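Local atomic coordinates of CytC3 (Streptomyces, PDB entry 3GJA), a protein that probably chlorinates unactivated carbon atoms of its substrate as a nonheme iron halogenase of the phytanoyl-CoA dioxygenase family. Residues F123-P135 with V265-D279. Numbering follows the deposited sequence.
Sequences FAHATGKPQIIWP and VQVYPGTENLTEYGD. With ACT (acetate ion), chain C.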
ATOM      1  N   PHE A 123      -9.338  -6.618   7.317  1.00 40.47           N
ATOM      2  CA  PHE A 123      -9.901  -7.960   7.326  1.00 40.33           C
ATOM      3  C   PHE A 123     -10.088  -8.406   5.882  1.00 40.53           C
ATOM      4  O   PHE A 123     -10.273  -7.577   4.988  1.00 41.64           O
ATOM      5  CB  PHE A 123     -11.262  -7.974   8.024  1.00 39.99           C
ATOM      6  CG  PHE A 123     -11.205  -7.615   9.481  1.00 44.06           C
ATOM      7  CD1 PHE A 123     -10.612  -8.474  10.401  1.00 43.53           C
ATOM      8  CD2 PHE A 123     -11.741  -6.411   9.935  1.00 42.38           C
ATOM      9  CE1 PHE A 123     -10.552  -8.139  11.757  1.00 43.86           C
ATOM     10  CE2 PHE A 123     -11.685  -6.067  11.282  1.00 43.24           C
ATOM     11  CZ  PHE A 123     -11.088  -6.932  12.195  1.00 44.99           C
ATOM     12  N   ALA A 124     -10.038  -9.714   5.663  1.00 40.34           N
ATOM     13  CA  ALA A 124     -10.235 -10.283   4.337  1.00 40.64           C
ATOM     14  C   ALA A 124     -11.741 -10.279   4.080  1.00 42.93           C
ATOM     15  O   ALA A 124     -12.525 -10.742   4.915  1.00 42.40           O
ATOM     16  CB  ALA A 124      -9.698 -11.708   4.295  1.00 40.94           C
ATOM     17  N   HIS A 125     -12.152  -9.765   2.929  1.00 42.87           N
ATOM     18  CA  HIS A 125     -13.571  -9.704   2.616  1.00 43.64           C
ATOM     19  C   HIS A 125     -14.270 -11.066   2.597  1.00 42.68           C
ATOM     20  O   HIS A 125     -15.314 -11.244   3.223  1.00 43.61           O
ATOM     21  CB  HIS A 125     -13.786  -8.997   1.275  1.00 41.08           C
ATOM     22  CG  HIS A 125     -15.214  -8.624   1.013  1.00 42.30           C
ATOM     23  ND1 HIS A 125     -15.598  -7.847  -0.058  1.00 42.46           N
ATOM     24  CD2 HIS A 125     -16.351  -8.914   1.692  1.00 41.49           C
ATOM     25  CE1 HIS A 125     -16.907  -7.673  -0.028  1.00 42.35           C
ATOM     26  NE2 HIS A 125     -17.388  -8.310   1.025  1.00 41.20           N
ATOM     27  N   ALA A 126     -13.690 -12.023   1.886  1.00 43.37           N
ATOM     28  CA  ALA A 126     -14.285 -13.354   1.763  1.00 43.93           C
ATOM     29  C   ALA A 126     -14.540 -14.119   3.060  1.00 43.02           C
ATOM     30  O   ALA A 126     -15.522 -14.849   3.166  1.00 43.85           O
ATOM     31  CB  ALA A 126     -13.425 -14.209   0.845  1.00 44.25           C
ATOM     32  N   THR A 127     -13.667 -13.950   4.043  1.00 42.60           N
ATOM     33  CA  THR A 127     -13.791 -14.689   5.293  1.00 42.55           C
ATOM     34  C   THR A 127     -13.894 -13.842   6.553  1.00 43.40           C
ATOM     35  O   THR A 127     -14.271 -14.344   7.609  1.00 42.72           O
ATOM     36  CB  THR A 127     -12.586 -15.609   5.469  1.00 42.16           C
ATOM     37  OG1 THR A 127     -11.395 -14.811   5.473  1.00 42.87           O
ATOM     38  CG2 THR A 127     -12.509 -16.619   4.334  1.00 41.24           C
ATOM     39  N   GLY A 128     -13.538 -12.568   6.453  1.00 43.59           N
ATOM     40  CA  GLY A 128     -13.599 -11.706   7.619  1.00 43.73           C
ATOM     41  C   GLY A 128     -12.407 -11.901   8.537  1.00 45.00           C
ATOM     42  O   GLY A 128     -12.354 -11.325   9.625  1.00 46.08           O
ATOM     43  N   LYS A 129     -11.448 -12.716   8.103  1.00 45.56           N
ATOM     44  CA  LYS A 129     -10.245 -12.979   8.899  1.00 46.46           C
ATOM     45  C   LYS A 129      -9.308 -11.779   8.896  1.00 46.34           C
ATOM     46  O   LYS A 129      -9.185 -11.080   7.889  1.00 46.75           O
ATOM     47  CB  LYS A 129      -9.468 -14.173   8.340  1.00 48.31           C
ATOM     48  CG  LYS A 129     -10.143 -15.522   8.477  1.00 50.38           C
ATOM     49  CD  LYS A 129      -9.237 -16.602   7.903  1.00 54.33           C
ATOM     50  CE  LYS A 129      -9.895 -17.967   7.930  1.00 55.61           C
ATOM     51  NZ  LYS A 129      -8.979 -19.005   7.379  1.00 59.09           N
ATOM     52  N   PRO A 130      -8.630 -11.524  10.025  1.00 45.41           N
ATOM     53  CA  PRO A 130      -7.711 -10.387  10.069  1.00 44.59           C
ATOM     54  C   PRO A 130      -6.451 -10.789   9.312  1.00 44.29           C
ATOM     55  O   PRO A 130      -5.855 -11.828   9.597  1.00 44.15           O
ATOM     56  CB  PRO A 130      -7.472 -10.204  11.561  1.00 43.95           C
ATOM     57  CG  PRO A 130      -7.478 -11.611  12.048  1.00 45.39           C
ATOM     58  CD  PRO A 130      -8.676 -12.210  11.329  1.00 45.44           C
ATOM     59  N   GLN A 131      -6.054  -9.978   8.337  1.00 43.15           N
ATOM     60  CA  GLN A 131      -4.868 -10.284   7.545  1.00 43.36           C
ATOM     61  C   GLN A 131      -3.631  -9.716   8.222  1.00 43.56           C
ATOM     62  O   GLN A 131      -2.504 -10.082   7.893  1.00 43.74           O
ATOM     63  CB  GLN A 131      -5.017  -9.702   6.135  1.00 41.18           C
ATOM     64  CG  GLN A 131      -6.312 -10.106   5.439  1.00 40.63           C
ATOM     65  CD  GLN A 131      -6.504  -9.437   4.084  1.00 40.52           C
ATOM     66  OE1 GLN A 131      -6.190 -10.011   3.046  1.00 41.73           O
ATOM     67  NE2 GLN A 131      -7.017  -8.214   4.096  1.00 40.05           N
ATOM     68  N   ILE A 132      -3.860  -8.836   9.191  1.00 44.74           N
ATOM     69  CA  ILE A 132      -2.784  -8.176   9.916  1.00 45.54           C
ATOM     70  C   ILE A 132      -3.029  -8.225  11.423  1.00 47.58           C
ATOM     71  O   ILE A 132      -4.114  -7.880  11.893  1.00 47.16           O
ATOM     72  CB  ILE A 132      -2.677  -6.691   9.475  1.00 45.12           C
ATOM     73  CG1 ILE A 132      -2.167  -6.609   8.030  1.00 45.05           C
ATOM     74  CG2 ILE A 132      -1.791  -5.910  10.435  1.00 40.34           C
ATOM     75  CD1 ILE A 132      -0.745  -7.129   7.832  1.00 43.37           C
ATOM     76  N   ILE A 133      -2.015  -8.651  12.177  1.00 48.75           N
ATOM     77  CA  ILE A 133      -2.124  -8.726  13.635  1.00 48.47           C
ATOM     78  C   ILE A 133      -0.868  -8.207  14.333  1.00 48.50           C
ATOM     79  O   ILE A 133       0.215  -8.770  14.173  1.00 47.76           O
ATOM     80  CB  ILE A 133      -2.360 -10.174  14.125  1.00 49.75           C
ATOM     81  CG1 ILE A 133      -3.725 -10.685  13.656  1.00 49.40           C
ATOM     82  CG2 ILE A 133      -2.294 -10.221  15.647  1.00 48.90           C
ATOM     83  CD1 ILE A 133      -4.897  -9.987  14.305  1.00 50.63           C
ATOM     84  N   TRP A 134      -1.017  -7.128  15.093  1.00 47.48           N
ATOM     85  CA  TRP A 134       0.098  -6.559  15.840  1.00 49.31           C
ATOM     86  C   TRP A 134       0.116  -7.213  17.221  1.00 52.07           C
ATOM     87  O   TRP A 134      -0.916  -7.672  17.711  1.00 52.16           O
ATOM     88  CB  TRP A 134      -0.075  -5.054  16.036  1.00 45.55           C
ATOM     89  CG  TRP A 134       0.146  -4.218  14.828  1.00 44.36           C
ATOM     90  CD1 TRP A 134      -0.573  -4.240  13.668  1.00 43.23           C
ATOM     91  CD2 TRP A 134       1.122  -3.178  14.678  1.00 42.39           C
ATOM     92  NE1 TRP A 134      -0.110  -3.274  12.805  1.00 43.04           N
ATOM     93  CE2 TRP A 134       0.931  -2.606  13.398  1.00 42.87           C
ATOM     94  CE3 TRP A 134       2.141  -2.672  15.500  1.00 40.64           C
ATOM     95  CZ2 TRP A 134       1.719  -1.549  12.917  1.00 40.48           C
ATOM     96  CZ3 TRP A 134       2.927  -1.618  15.023  1.00 41.20           C
ATOM     97  CH2 TRP A 134       2.707  -1.070  13.741  1.00 39.95           C
ATOM     98  N   PRO A 135       1.292  -7.260  17.869  1.00 54.38           N
ATOM     99  CA  PRO A 135       1.368  -7.869  19.201  1.00 55.35           C
ATOM    100  C   PRO A 135       0.626  -6.996  20.207  1.00 58.14           C
ATOM    101  O   PRO A 135       0.554  -5.776  20.047  1.00 55.97           O
ATOM    102  CB  PRO A 135       2.868  -7.927  19.467  1.00 54.58           C
ATOM    103  CG  PRO A 135       3.386  -6.726  18.725  1.00 55.01           C
ATOM    104  CD  PRO A 135       2.619  -6.796  17.423  1.00 53.74           C
ATOM    105  N   VAL A 265       4.946  -7.617  13.400  1.00 42.16           N
ATOM    106  CA  VAL A 265       3.574  -7.885  12.997  1.00 41.35           C
ATOM    107  C   VAL A 265       3.423  -9.189  12.225  1.00 42.79           C
ATOM    108  O   VAL A 265       4.280  -9.555  11.417  1.00 43.74           O
ATOM    109  CB  VAL A 265       3.023  -6.729  12.140  1.00 41.28           C
ATOM    110  CG1 VAL A 265       1.615  -7.067  11.635  1.00 39.69           C
ATOM    111  CG2 VAL A 265       3.009  -5.455  12.959  1.00 39.26           C
ATOM    112  N   GLN A 266       2.325  -9.889  12.479  1.00 43.04           N
ATOM    113  CA  GLN A 266       2.062 -11.136  11.782  1.00 45.52           C
ATOM    114  C   GLN A 266       1.169 -10.901  10.566  1.00 44.30           C
ATOM    115  O   GLN A 266       0.104 -10.281  10.656  1.00 44.33           O
ATOM    116  CB  GLN A 266       1.402 -12.140  12.719  1.00 48.42           C
ATOM    117  CG  GLN A 266       2.249 -12.497  13.918  1.00 52.57           C
ATOM    118  CD  GLN A 266       1.718 -13.712  14.640  1.00 55.41           C
ATOM    119  OE1 GLN A 266       1.801 -14.833  14.135  1.00 57.79           O
ATOM    120  NE2 GLN A 266       1.152 -13.498  15.821  1.00 56.65           N
ATOM    121  N   VAL A 267       1.616 -11.410   9.427  1.00 41.97           N
ATOM    122  CA  VAL A 267       0.895 -11.268   8.180  1.00 40.54           C
ATOM    123  C   VAL A 267       0.201 -12.575   7.871  1.00 41.41           C
ATOM    124  O   VAL A 267       0.809 -13.641   7.927  1.00 41.13           O
ATOM    125  CB  VAL A 267       1.863 -10.899   7.045  1.00 40.06           C
ATOM    126  CG1 VAL A 267       1.132 -10.860   5.703  1.00 39.70           C
ATOM    127  CG2 VAL A 267       2.496  -9.553   7.354  1.00 39.26           C
ATOM    128  N   TYR A 268      -1.080 -12.494   7.537  1.00 42.07           N
ATOM    129  CA  TYR A 268      -1.841 -13.696   7.248  1.00 44.08           C
ATOM    130  C   TYR A 268      -1.644 -14.699   8.401  1.00 46.63           C
ATOM    131  O   TYR A 268      -1.253 -15.842   8.186  1.00 44.95           O
ATOM    132  CB  TYR A 268      -1.383 -14.295   5.913  1.00 41.73           C
ATOM    133  CG  TYR A 268      -1.673 -13.411   4.712  1.00 39.81           C
ATOM    134  CD1 TYR A 268      -2.972 -12.979   4.437  1.00 39.23           C
ATOM    135  CD2 TYR A 268      -0.650 -13.017   3.841  1.00 40.22           C
ATOM    136  CE1 TYR A 268      -3.253 -12.179   3.324  1.00 38.56           C
ATOM    137  CE2 TYR A 268      -0.917 -12.214   2.722  1.00 38.03           C
ATOM    138  CZ  TYR A 268      -2.221 -11.803   2.468  1.00 39.76           C
ATOM    139  OH  TYR A 268      -2.509 -11.047   1.353  1.00 36.81           O
ATOM    140  N   PRO A 269      -1.923 -14.265   9.645  1.00 49.75           N
ATOM    141  CA  PRO A 269      -1.779 -15.115  10.832  1.00 53.54           C
ATOM    142  C   PRO A 269      -2.525 -16.430  10.667  1.00 56.60           C
ATOM    143  O   PRO A 269      -3.505 -16.510   9.924  1.00 56.15           O
ATOM    144  CB  PRO A 269      -2.349 -14.249  11.953  1.00 53.71           C
ATOM    145  CG  PRO A 269      -3.379 -13.422  11.249  1.00 53.24           C
ATOM    146  CD  PRO A 269      -2.640 -13.023   9.987  1.00 50.88           C
ATOM    147  N   GLY A 270      -2.079 -17.454  11.382  1.00 60.34           N
ATOM    148  CA  GLY A 270      -2.696 -18.755  11.231  1.00 64.93           C
ATOM    149  C   GLY A 270      -2.157 -19.179   9.882  1.00 67.44           C
ATOM    150  O   GLY A 270      -0.940 -19.221   9.696  1.00 68.49           O
ATOM    151  N   THR A 271      -3.038 -19.480   8.936  1.00 69.17           N
ATOM    152  CA  THR A 271      -2.591 -19.850   7.596  1.00 72.06           C
ATOM    153  C   THR A 271      -1.527 -20.949   7.627  1.00 73.38           C
ATOM    154  O   THR A 271      -0.894 -21.243   6.611  1.00 73.73           O
ATOM    155  CB  THR A 271      -2.007 -18.611   6.874  1.00 71.58           C
ATOM    156  OG1 THR A 271      -2.982 -17.561   6.859  1.00 72.98           O
ATOM    157  CG2 THR A 271      -1.631 -18.945   5.455  1.00 72.50           C
ATOM    158  N   GLU A 272      -1.343 -21.555   8.798  1.00 74.85           N
ATOM    159  CA  GLU A 272      -0.353 -22.610   8.990  1.00 74.90           C
ATOM    160  C   GLU A 272      -0.141 -23.469   7.749  1.00 74.55           C
ATOM    161  O   GLU A 272       0.924 -23.429   7.127  1.00 73.74           O
ATOM    162  CB  GLU A 272      -0.762 -23.492  10.169  1.00 75.18           C
ATOM    163  N   ASN A 273      -1.161 -24.242   7.392  1.00 73.97           N
ATOM    164  CA  ASN A 273      -1.079 -25.120   6.233  1.00 73.91           C
ATOM    165  C   ASN A 273      -2.109 -24.743   5.176  1.00 73.49           C
ATOM    166  O   ASN A 273      -2.762 -25.610   4.596  1.00 74.36           O
ATOM    167  CB  ASN A 273      -1.280 -26.572   6.671  1.00 74.03           C
ATOM    168  N   LEU A 274      -2.247 -23.447   4.920  1.00 72.67           N
ATOM    169  CA  LEU A 274      -3.206 -22.971   3.929  1.00 71.04           C
ATOM    170  C   LEU A 274      -2.532 -22.437   2.676  1.00 69.13           C
ATOM    171  O   LEU A 274      -1.355 -22.084   2.684  1.00 69.67           O
ATOM    172  CB  LEU A 274      -4.078 -21.859   4.518  1.00 71.00           C
ATOM    173  CG  LEU A 274      -4.864 -22.156   5.793  1.00 71.43           C
ATOM    174  CD1 LEU A 274      -5.721 -20.946   6.138  1.00 70.85           C
ATOM    175  CD2 LEU A 274      -5.734 -23.390   5.595  1.00 71.09           C
ATOM    176  N   THR A 275      -3.294 -22.399   1.593  1.00 67.54           N
ATOM    177  CA  THR A 275      -2.818 -21.865   0.326  1.00 66.43           C
ATOM    178  C   THR A 275      -3.965 -21.013  -0.204  1.00 65.03           C
ATOM    179  O   THR A 275      -3.842 -19.794  -0.301  1.00 63.71           O
ATOM    180  CB  THR A 275      -2.464 -22.980  -0.681  1.00 66.72           C
ATOM    181  OG1 THR A 275      -3.567 -23.884  -0.818  1.00 66.81           O
ATOM    182  CG2 THR A 275      -1.234 -23.737  -0.213  1.00 67.05           C
ATOM    183  N   GLU A 276      -5.086 -21.660  -0.520  1.00 64.07           N
ATOM    184  CA  GLU A 276      -6.266 -20.955  -1.008  1.00 62.46           C
ATOM    185  C   GLU A 276      -6.826 -20.202   0.190  1.00 60.65           C
ATOM    186  O   GLU A 276      -7.431 -20.799   1.079  1.00 61.13           O
ATOM    187  CB  GLU A 276      -7.300 -21.948  -1.535  1.00 64.49           C
ATOM    188  CG  GLU A 276      -8.200 -21.362  -2.597  1.00 70.01           C
ATOM    189  CD  GLU A 276      -7.406 -20.859  -3.792  1.00 73.45           C
ATOM    190  OE1 GLU A 276      -6.770 -21.693  -4.478  1.00 75.14           O
ATOM    191  OE2 GLU A 276      -7.410 -19.632  -4.043  1.00 74.27           O
ATOM    192  N   TYR A 277      -6.616 -18.889   0.207  1.00 58.04           N
ATOM    193  CA  TYR A 277      -7.041 -18.033   1.310  1.00 54.95           C
ATOM    194  C   TYR A 277      -8.359 -17.291   1.075  1.00 53.91           C
ATOM    195  O   TYR A 277      -9.025 -16.879   2.026  1.00 53.14           O
ATOM    196  CB  TYR A 277      -5.924 -17.028   1.598  1.00 53.25           C
ATOM    197  CG  TYR A 277      -6.150 -16.127   2.789  1.00 53.42           C
ATOM    198  CD1 TYR A 277      -6.029 -16.613   4.094  1.00 53.37           C
ATOM    199  CD2 TYR A 277      -6.456 -14.776   2.614  1.00 51.05           C
ATOM    200  CE1 TYR A 277      -6.206 -15.773   5.192  1.00 52.30           C
ATOM    201  CE2 TYR A 277      -6.636 -13.932   3.703  1.00 50.87           C
ATOM    202  CZ  TYR A 277      -6.509 -14.436   4.987  1.00 51.92           C
ATOM    203  OH  TYR A 277      -6.686 -13.599   6.062  1.00 53.29           O
ATOM    204  N   GLY A 278      -8.738 -17.122  -0.188  1.00 53.13           N
ATOM    205  CA  GLY A 278      -9.967 -16.409  -0.495  1.00 50.31           C
ATOM    206  C   GLY A 278      -9.690 -15.124  -1.262  1.00 49.04           C
ATOM    207  O   GLY A 278      -8.597 -14.564  -1.172  1.00 49.67           O
ATOM    208  N   ASP A 279     -10.685 -14.651  -2.005  1.00 47.40           N
ATOM    209  CA  ASP A 279     -10.559 -13.437  -2.811  1.00 45.37           C
ATOM    210  C   ASP A 279      -9.472 -13.608  -3.865  1.00 44.69           C
ATOM    211  O   ASP A 279      -8.893 -12.636  -4.341  1.00 45.54           O
ATOM    212  CB  ASP A 279     -10.247 -12.219  -1.931  1.00 43.85           C
ATOM    213  CG  ASP A 279     -11.442 -11.770  -1.113  1.00 43.39           C
ATOM    214  OD1 ASP A 279     -12.534 -11.613  -1.700  1.00 44.48           O
ATOM    215  OD2 ASP A 279     -11.294 -11.565   0.108  1.00 43.12           O
TER
HETATM  216  C   ACT C 320      -8.937  -8.405   1.255  1.00 54.37           C
HETATM  217  O   ACT C 320      -8.045  -7.427   1.513  1.00 53.95           O
HETATM  218  OXT ACT C 320     -10.111  -8.240   1.515  1.00 54.20           O
HETATM  219  CH3 ACT C 320      -8.477  -9.704   0.645  1.00 52.49           C
HETATM  220  O   HOH W   1     -10.158 -14.920   3.071  1.00 53.77           O
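Ile133 and Gln266 form an antiparallel hydrogen-bonded pair: Gln266 N gives a nearly straight bond to Ile133 O (2.9 Å), and Ile133 N returns one to Gln266 O. Just beyond the strand pair, Tyr268 N adds a single bond to Gln131 O at 2.8 Å. At the other end of the contact, the backbone N of Ala126 donates to Asp279 OD2 on its syn side, somewhat out of the carboxylate plane (3.0 Å). The Asp279 carboxylate also lies against the Ala126 methyl, so an alanine in its place would probably leave the Ala126 N-H without this acceptor and let the 124-128 turn move away from Gly278. A water joins the same turn to 265-279, bridging Thr127 OG1 and Tyr277 O.

The two-stranded ribbon of 132-133 and 266-267 lies beside the main sheet of the cupin-type barrel, with Ile132 and Val267 side by side against Trp101 of strand 98-108. Tyr277 and Gly278, both facing Ile281, make a classic beta bulge.

Apolar contacts line the ribbon. Val265 CG2, anti to its carbonyl carbon, sits over the Trp134 face in a CH-pi contact, 3.5 Å from the five-ring centroid and 12° off the normal, while CG1 meets Ile132 CG2. On the Ile133 and Gln266 face, Ile133 CG1 packs on Pro269 CG at 3.7 Å, the two side chains crossing at about a right angle. Tyr277, its CG swung anti to the backbone N (chi1 -175°), extends to the turn: CE2 touches Ala124 CB, and OH approaches Lys129 CB and Gln131 CG.

Gln131 NE2 and His125 N each donate to an acetate ion, probably from the crystallisation liquor, at 2.9 Å from its O and OXT respectively. Lys62 and Arg102 also bind this ion, and Arg102 holds Gln131 OE1 and Tyr268 OH.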